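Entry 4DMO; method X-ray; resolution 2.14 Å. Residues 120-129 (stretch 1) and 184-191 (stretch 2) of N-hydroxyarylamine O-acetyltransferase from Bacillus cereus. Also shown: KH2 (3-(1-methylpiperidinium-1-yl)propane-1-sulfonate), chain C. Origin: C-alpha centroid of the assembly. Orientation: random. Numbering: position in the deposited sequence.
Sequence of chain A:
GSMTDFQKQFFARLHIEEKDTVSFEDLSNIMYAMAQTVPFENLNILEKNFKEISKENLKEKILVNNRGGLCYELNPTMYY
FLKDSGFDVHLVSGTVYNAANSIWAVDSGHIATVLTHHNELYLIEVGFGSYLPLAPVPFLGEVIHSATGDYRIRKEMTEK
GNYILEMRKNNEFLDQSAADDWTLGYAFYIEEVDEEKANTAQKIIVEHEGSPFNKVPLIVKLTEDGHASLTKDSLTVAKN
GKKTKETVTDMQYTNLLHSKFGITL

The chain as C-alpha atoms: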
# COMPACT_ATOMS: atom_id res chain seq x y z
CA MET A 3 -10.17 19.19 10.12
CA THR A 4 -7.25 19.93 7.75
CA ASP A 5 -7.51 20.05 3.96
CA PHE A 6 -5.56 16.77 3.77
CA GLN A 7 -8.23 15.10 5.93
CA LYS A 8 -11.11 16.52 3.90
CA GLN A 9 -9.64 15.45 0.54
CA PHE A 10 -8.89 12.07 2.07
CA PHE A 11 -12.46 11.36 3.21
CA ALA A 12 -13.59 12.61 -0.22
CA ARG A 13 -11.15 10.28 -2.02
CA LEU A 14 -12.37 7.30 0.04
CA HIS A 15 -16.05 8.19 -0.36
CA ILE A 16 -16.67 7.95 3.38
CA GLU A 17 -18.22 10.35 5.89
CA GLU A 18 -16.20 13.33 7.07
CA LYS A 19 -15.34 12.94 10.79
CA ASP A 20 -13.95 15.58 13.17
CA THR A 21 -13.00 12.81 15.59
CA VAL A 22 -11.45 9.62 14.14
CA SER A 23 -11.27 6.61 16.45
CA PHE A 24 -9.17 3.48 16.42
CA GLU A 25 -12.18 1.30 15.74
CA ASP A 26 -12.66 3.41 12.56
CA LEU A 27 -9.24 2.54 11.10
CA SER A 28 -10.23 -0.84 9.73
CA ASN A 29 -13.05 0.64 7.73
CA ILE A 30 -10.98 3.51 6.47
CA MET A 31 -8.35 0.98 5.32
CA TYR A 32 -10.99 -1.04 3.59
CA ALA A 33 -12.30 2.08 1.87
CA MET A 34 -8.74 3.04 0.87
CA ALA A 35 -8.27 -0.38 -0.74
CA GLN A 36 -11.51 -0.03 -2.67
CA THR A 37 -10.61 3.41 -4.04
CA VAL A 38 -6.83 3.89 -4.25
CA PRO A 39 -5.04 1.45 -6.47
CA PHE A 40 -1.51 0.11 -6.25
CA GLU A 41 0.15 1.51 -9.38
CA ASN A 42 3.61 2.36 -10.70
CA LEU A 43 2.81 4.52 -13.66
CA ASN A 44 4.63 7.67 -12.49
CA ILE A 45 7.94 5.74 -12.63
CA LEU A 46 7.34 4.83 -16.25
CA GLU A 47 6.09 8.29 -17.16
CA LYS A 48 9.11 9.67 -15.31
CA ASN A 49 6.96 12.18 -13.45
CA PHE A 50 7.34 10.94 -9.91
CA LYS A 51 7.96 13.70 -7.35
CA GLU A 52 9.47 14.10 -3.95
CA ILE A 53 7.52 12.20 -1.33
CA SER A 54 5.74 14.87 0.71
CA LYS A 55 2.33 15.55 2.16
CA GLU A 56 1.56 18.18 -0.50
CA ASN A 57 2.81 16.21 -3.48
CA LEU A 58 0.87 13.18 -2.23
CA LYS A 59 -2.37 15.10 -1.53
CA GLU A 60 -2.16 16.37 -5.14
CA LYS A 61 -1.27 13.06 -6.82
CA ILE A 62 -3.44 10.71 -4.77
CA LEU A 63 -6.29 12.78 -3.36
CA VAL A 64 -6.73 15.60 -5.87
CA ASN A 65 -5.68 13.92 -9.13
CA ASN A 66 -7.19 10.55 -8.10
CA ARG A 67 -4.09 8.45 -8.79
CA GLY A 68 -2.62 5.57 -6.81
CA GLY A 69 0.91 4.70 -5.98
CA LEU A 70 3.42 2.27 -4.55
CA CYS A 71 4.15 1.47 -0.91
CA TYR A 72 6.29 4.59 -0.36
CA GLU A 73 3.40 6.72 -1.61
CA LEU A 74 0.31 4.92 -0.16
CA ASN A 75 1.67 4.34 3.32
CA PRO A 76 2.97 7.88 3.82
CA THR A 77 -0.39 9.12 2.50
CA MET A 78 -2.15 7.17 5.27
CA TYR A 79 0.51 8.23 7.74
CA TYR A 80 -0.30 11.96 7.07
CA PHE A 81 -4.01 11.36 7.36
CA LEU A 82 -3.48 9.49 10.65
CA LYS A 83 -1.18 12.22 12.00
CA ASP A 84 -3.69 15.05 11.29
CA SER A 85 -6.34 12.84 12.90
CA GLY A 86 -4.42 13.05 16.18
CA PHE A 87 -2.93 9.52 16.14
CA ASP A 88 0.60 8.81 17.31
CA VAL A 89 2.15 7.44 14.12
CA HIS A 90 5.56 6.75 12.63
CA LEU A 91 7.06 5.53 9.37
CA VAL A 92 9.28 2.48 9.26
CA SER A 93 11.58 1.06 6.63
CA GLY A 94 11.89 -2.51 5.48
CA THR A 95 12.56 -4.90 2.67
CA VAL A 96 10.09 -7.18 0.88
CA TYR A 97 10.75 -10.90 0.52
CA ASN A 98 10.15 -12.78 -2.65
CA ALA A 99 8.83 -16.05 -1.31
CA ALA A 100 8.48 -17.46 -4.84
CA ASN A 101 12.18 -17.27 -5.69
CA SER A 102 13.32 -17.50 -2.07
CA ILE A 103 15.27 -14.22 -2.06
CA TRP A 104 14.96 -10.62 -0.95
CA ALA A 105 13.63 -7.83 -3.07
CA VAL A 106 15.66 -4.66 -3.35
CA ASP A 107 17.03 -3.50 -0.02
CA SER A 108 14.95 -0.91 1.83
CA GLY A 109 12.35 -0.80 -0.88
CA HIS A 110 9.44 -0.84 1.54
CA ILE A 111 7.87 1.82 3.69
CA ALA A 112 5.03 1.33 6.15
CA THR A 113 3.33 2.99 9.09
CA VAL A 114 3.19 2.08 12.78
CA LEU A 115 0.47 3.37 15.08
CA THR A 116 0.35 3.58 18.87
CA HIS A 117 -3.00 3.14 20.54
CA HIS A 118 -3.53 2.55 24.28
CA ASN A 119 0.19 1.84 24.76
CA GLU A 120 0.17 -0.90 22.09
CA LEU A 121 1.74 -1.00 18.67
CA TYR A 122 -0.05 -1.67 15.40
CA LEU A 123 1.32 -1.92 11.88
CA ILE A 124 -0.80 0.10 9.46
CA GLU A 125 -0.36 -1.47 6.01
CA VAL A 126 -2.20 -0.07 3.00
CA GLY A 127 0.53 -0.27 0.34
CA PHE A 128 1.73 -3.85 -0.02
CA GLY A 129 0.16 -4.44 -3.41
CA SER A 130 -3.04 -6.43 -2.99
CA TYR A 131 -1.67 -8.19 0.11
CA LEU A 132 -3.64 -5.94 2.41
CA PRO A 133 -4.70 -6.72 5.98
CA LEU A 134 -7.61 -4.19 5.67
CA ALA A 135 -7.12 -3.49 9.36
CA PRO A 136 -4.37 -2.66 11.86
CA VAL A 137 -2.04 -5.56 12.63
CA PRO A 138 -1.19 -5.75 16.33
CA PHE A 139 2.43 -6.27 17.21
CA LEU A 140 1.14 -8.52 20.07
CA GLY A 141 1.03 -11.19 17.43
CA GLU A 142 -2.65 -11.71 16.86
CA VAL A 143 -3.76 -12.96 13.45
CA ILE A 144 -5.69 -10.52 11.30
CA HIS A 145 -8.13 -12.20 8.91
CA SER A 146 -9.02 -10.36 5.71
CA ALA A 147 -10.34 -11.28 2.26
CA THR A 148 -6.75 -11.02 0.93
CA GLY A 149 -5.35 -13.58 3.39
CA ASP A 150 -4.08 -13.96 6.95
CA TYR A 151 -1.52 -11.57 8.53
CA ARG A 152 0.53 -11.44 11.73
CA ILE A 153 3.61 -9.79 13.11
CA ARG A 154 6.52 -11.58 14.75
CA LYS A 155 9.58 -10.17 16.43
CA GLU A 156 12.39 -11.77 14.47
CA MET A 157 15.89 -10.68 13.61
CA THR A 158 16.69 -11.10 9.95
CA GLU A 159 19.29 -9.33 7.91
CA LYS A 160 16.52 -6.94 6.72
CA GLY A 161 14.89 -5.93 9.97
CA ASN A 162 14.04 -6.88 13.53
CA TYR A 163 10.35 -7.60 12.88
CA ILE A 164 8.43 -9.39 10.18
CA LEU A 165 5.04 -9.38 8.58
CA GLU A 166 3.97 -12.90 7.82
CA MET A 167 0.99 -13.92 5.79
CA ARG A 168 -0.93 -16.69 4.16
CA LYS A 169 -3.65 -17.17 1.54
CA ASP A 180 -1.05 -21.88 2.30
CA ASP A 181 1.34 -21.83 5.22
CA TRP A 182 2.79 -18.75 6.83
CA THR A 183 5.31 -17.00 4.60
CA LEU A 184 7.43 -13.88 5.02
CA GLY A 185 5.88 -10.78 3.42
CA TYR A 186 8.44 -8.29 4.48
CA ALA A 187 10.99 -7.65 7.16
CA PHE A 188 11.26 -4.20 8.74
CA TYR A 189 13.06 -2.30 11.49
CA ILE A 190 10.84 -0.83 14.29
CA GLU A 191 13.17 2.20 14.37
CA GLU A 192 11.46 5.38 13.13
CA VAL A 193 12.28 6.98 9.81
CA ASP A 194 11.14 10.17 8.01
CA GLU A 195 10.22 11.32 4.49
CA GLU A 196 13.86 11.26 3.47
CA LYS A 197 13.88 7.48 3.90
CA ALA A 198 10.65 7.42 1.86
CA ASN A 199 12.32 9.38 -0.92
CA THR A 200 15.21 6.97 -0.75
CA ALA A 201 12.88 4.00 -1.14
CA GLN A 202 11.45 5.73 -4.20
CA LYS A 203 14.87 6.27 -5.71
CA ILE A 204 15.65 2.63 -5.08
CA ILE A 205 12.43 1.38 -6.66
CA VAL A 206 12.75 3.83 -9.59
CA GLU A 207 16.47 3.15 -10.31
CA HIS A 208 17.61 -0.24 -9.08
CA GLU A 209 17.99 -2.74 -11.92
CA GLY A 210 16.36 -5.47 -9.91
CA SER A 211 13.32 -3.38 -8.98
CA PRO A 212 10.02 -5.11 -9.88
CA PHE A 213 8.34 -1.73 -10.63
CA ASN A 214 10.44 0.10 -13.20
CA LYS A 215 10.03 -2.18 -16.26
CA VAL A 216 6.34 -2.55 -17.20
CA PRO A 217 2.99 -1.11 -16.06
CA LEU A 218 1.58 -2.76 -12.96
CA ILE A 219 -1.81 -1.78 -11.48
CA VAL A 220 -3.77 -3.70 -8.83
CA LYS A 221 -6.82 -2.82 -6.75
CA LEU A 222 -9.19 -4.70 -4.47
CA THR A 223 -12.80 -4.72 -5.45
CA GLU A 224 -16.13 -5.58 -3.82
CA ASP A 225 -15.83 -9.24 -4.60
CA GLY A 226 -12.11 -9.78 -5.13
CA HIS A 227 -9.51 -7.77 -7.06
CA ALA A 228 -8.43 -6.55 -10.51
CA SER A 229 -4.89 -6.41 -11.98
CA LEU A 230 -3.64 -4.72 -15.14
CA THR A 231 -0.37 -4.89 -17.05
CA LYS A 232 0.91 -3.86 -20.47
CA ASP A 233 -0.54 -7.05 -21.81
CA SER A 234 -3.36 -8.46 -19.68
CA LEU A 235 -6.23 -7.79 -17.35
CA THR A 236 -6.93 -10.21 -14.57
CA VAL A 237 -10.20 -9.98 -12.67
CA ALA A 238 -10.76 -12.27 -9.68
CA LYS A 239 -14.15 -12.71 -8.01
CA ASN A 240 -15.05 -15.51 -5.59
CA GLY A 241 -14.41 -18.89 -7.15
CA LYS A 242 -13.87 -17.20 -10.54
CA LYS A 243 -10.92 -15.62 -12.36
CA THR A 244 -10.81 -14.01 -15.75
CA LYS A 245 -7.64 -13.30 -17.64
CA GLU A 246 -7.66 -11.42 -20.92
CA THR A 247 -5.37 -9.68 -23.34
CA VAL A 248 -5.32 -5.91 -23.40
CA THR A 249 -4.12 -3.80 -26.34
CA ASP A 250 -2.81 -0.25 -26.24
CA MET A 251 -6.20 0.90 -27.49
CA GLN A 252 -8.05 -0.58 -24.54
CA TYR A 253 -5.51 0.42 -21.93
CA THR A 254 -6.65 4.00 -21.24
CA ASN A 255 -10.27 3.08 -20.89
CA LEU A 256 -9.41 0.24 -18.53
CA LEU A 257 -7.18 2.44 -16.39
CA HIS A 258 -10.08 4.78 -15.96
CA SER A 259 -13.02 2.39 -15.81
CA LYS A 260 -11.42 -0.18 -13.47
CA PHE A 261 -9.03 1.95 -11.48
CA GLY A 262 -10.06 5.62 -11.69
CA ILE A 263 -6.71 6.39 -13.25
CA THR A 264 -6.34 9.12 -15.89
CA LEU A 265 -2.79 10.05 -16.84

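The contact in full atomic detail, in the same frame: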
# COMPACT_ATOMS: atom_id res chain seq x y z
N GLU A 120 -0.16 0.28 22.88
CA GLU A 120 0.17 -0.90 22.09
C GLU A 120 0.38 -0.57 20.62
O GLU A 120 -0.28 0.32 20.06
CB GLU A 120 -0.89 -1.99 22.25
CG GLU A 120 -0.66 -2.89 23.48
CD GLU A 120 -1.86 -3.76 23.78
OE1 GLU A 120 -2.86 -3.66 23.03
OE2 GLU A 120 -1.79 -4.55 24.75
N LEU A 121 1.27 -1.32 20.00
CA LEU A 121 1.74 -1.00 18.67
C LEU A 121 0.94 -1.77 17.65
O LEU A 121 0.62 -2.94 17.87
CB LEU A 121 3.23 -1.33 18.52
CG LEU A 121 4.25 -0.21 18.75
CD1 LEU A 121 5.53 -0.52 17.95
CD2 LEU A 121 3.73 1.17 18.36
N TYR A 122 0.61 -1.07 16.55
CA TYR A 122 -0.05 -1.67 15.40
C TYR A 122 0.66 -1.24 14.14
O TYR A 122 1.06 -0.10 14.00
CB TYR A 122 -1.52 -1.25 15.31
CG TYR A 122 -2.33 -1.66 16.53
CD1 TYR A 122 -2.26 -0.93 17.69
CD2 TYR A 122 -3.15 -2.78 16.49
CE1 TYR A 122 -2.95 -1.30 18.80
CE2 TYR A 122 -3.86 -3.17 17.61
CZ TYR A 122 -3.76 -2.41 18.76
OH TYR A 122 -4.47 -2.77 19.88
N LEU A 123 0.83 -2.19 13.23
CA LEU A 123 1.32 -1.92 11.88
C LEU A 123 0.13 -1.52 11.02
O LEU A 123 -0.85 -2.28 10.90
CB LEU A 123 1.95 -3.16 11.30
CG LEU A 123 2.50 -3.17 9.89
CD1 LEU A 123 3.80 -2.37 9.78
CD2 LEU A 123 2.73 -4.61 9.50
N ILE A 124 0.20 -0.33 10.43
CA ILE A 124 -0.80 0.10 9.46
C ILE A 124 -0.29 -0.09 8.01
O ILE A 124 0.60 0.62 7.55
CB ILE A 124 -1.16 1.58 9.71
CG1 ILE A 124 -1.50 1.79 11.19
CG2 ILE A 124 -2.28 2.03 8.77
CD1 ILE A 124 -2.62 0.85 11.75
N GLU A 125 -0.86 -1.07 7.32
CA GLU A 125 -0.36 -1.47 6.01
C GLU A 125 -1.44 -1.34 4.95
O GLU A 125 -2.37 -2.16 4.87
CB GLU A 125 0.19 -2.90 6.03
CG GLU A 125 0.77 -3.37 4.71
CD GLU A 125 1.86 -2.45 4.20
OE1 GLU A 125 2.96 -2.43 4.81
OE2 GLU A 125 1.62 -1.77 3.17
N VAL A 126 -1.27 -0.33 4.09
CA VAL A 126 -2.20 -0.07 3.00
C VAL A 126 -1.53 -0.05 1.61
O VAL A 126 -2.19 0.22 0.60
CB VAL A 126 -2.95 1.26 3.24
CG1 VAL A 126 -3.69 1.16 4.55
CG2 VAL A 126 -1.97 2.42 3.26
N GLY A 127 -0.24 -0.43 1.56
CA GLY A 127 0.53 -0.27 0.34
C GLY A 127 1.24 -1.48 -0.24
O GLY A 127 1.98 -1.35 -1.22
N PHE A 128 0.99 -2.63 0.34
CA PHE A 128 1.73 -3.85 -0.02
C PHE A 128 1.02 -4.56 -1.14
O PHE A 128 0.59 -5.71 -0.99
CB PHE A 128 1.81 -4.81 1.20
CG PHE A 128 2.79 -5.94 1.05
CD1 PHE A 128 2.53 -7.17 1.64
CD2 PHE A 128 3.97 -5.79 0.35
CE1 PHE A 128 3.44 -8.23 1.53
CE2 PHE A 128 4.87 -6.83 0.24
CZ PHE A 128 4.60 -8.06 0.84
N GLY A 129 0.91 -3.89 -2.28
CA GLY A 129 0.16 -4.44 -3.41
C GLY A 129 -1.27 -4.77 -3.02
O GLY A 129 -1.98 -3.96 -2.43
N LEU A 184 6.93 -15.21 4.78
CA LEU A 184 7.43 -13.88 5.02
C LEU A 184 6.97 -12.93 3.93
O LEU A 184 7.17 -13.21 2.74
CB LEU A 184 8.95 -13.92 5.07
CG LEU A 184 9.63 -12.57 5.27
CD1 LEU A 184 9.12 -11.90 6.51
CD2 LEU A 184 11.16 -12.76 5.33
N GLY A 185 6.33 -11.82 4.34
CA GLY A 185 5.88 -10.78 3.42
C GLY A 185 6.99 -9.76 3.30
O GLY A 185 7.65 -9.63 2.27
N TYR A 186 7.23 -9.07 4.40
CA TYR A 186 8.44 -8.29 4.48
C TYR A 186 8.99 -8.23 5.90
O TYR A 186 8.29 -8.49 6.90
CB TYR A 186 8.23 -6.89 3.93
CG TYR A 186 7.17 -6.11 4.65
CD1 TYR A 186 5.88 -5.99 4.13
CD2 TYR A 186 7.46 -5.46 5.84
CE1 TYR A 186 4.92 -5.26 4.79
CE2 TYR A 186 6.50 -4.73 6.50
CZ TYR A 186 5.24 -4.63 5.98
OH TYR A 186 4.28 -3.90 6.65
N ALA A 187 10.29 -7.93 5.94
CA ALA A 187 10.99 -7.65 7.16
C ALA A 187 11.13 -6.14 7.28
O ALA A 187 11.31 -5.44 6.26
CB ALA A 187 12.38 -8.32 7.12
N PHE A 188 11.06 -5.63 8.50
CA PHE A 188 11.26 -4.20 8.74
C PHE A 188 11.94 -3.96 10.08
O PHE A 188 11.94 -4.84 10.93
CB PHE A 188 9.94 -3.44 8.71
CG PHE A 188 8.96 -3.84 9.79
CD1 PHE A 188 8.17 -4.97 9.65
CD2 PHE A 188 8.82 -3.07 10.94
CE1 PHE A 188 7.26 -5.33 10.64
CE2 PHE A 188 7.92 -3.45 11.93
CZ PHE A 188 7.13 -4.57 11.77
N TYR A 189 12.51 -2.77 10.23
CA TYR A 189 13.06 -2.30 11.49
C TYR A 189 12.01 -1.42 12.20
O TYR A 189 11.35 -0.60 11.55
CB TYR A 189 14.33 -1.49 11.23
CG TYR A 189 15.47 -2.27 10.64
CD1 TYR A 189 16.26 -3.09 11.45
CD2 TYR A 189 15.77 -2.21 9.26
CE1 TYR A 189 17.34 -3.83 10.91
CE2 TYR A 189 16.85 -2.95 8.71
CZ TYR A 189 17.62 -3.76 9.56
OH TYR A 189 18.68 -4.51 9.08
N ILE A 190 11.84 -1.60 13.51
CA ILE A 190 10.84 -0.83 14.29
C ILE A 190 11.28 0.63 14.46
O ILE A 190 10.46 1.50 14.77
CB ILE A 190 10.58 -1.47 15.69
CG1 ILE A 190 9.35 -0.86 16.36
CG2 ILE A 190 11.81 -1.30 16.59
CD1 ILE A 190 8.09 -0.87 15.50
N GLU A 191 12.57 0.87 14.27
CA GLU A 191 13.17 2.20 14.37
C GLU A 191 12.54 3.20 13.37
O GLU A 191 12.43 2.94 12.17
CB GLU A 191 14.69 2.10 14.14
CG GLU A 191 15.50 1.49 15.34
CD GLU A 191 15.43 -0.05 15.47
OE1 GLU A 191 15.09 -0.75 14.49
OE2 GLU A 191 15.71 -0.55 16.57
S KH2 C . 9.16 -18.39 4.04
C1 KH2 C . 10.72 -17.70 3.62
O1 KH2 C . 8.19 -18.26 2.97
N2 KH2 C . 13.64 -16.34 5.64
O2 KH2 C . 8.57 -17.83 5.23
C4 KH2 C . 11.83 -17.75 4.61
O4 KH2 C . 9.22 -19.81 4.35
C7 KH2 C . 12.42 -16.43 4.93
C11 KH2 C . 13.46 -16.76 6.98
C12 KH2 C . 15.37 -14.66 6.17
C13 KH2 C . 15.89 -16.48 4.75
C14 KH2 C . 16.28 -15.83 6.03
C15 KH2 C . 14.61 -17.18 5.03
C16 KH2 C . 14.05 -14.97 5.57

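The centre of this contact is Y186, the residue of its stretch most covered by the other. Its CA-to-CB bond points toward stretch 1; chi1 is in the p well, and the side chain meets L123, E125 and F128. The ring of F128 receives it edge-to-face. The edge of Y186 is directed at the face of F128, with ring centroids 5.3 Å apart and planes at 87°. The closest atoms of this pair are F128 CZ and Y186 CD1, at 4.1 Å.

G185 also packs against F128. Its carbonyl oxygen, G185 O, lies 3.7 Å from F128 CZ. A CB modelled at ideal geometry on G185 would sit only 3.2 Å from F128 CE1. That is tight, so the absence of a side chain here leaves room for the phenyl ring.

L123 extends the apolar surface. L123 CD2 is 4.3 Å from Y186 CZ and 3.3 Å from Y186 OH. L123 CD1 is 3.5 Å from the same Y186 OH and 4.5 Å from F188 CZ, a looser contact. Further out, L121 CD1 and I190 CD1 touch at 3.6 Å. The CA-to-CB bond of I190 points sideways, but the end of its side chain comes nearer to L121.

The polar edge is formed by E125. Y186 OH donates a hydrogen bond to E125 OE1; the atoms are 2.7 Å apart, but the bond is weak. It is the only hydrogen bond between the two stretches, so the contact rests mainly on side-chain packing. The other carboxylate oxygen turns back to its own stretch: G127 N donates to E125 OE2 at 2.8 Å. F128 N is also close to E125 OE2, at 3.0 Å, but the angle is too poor for a hydrogen bond.

Beyond the contact, L184 N donates a hydrogen bond to the sulfonate oxygen O2 of KH2 at 3.1 Å.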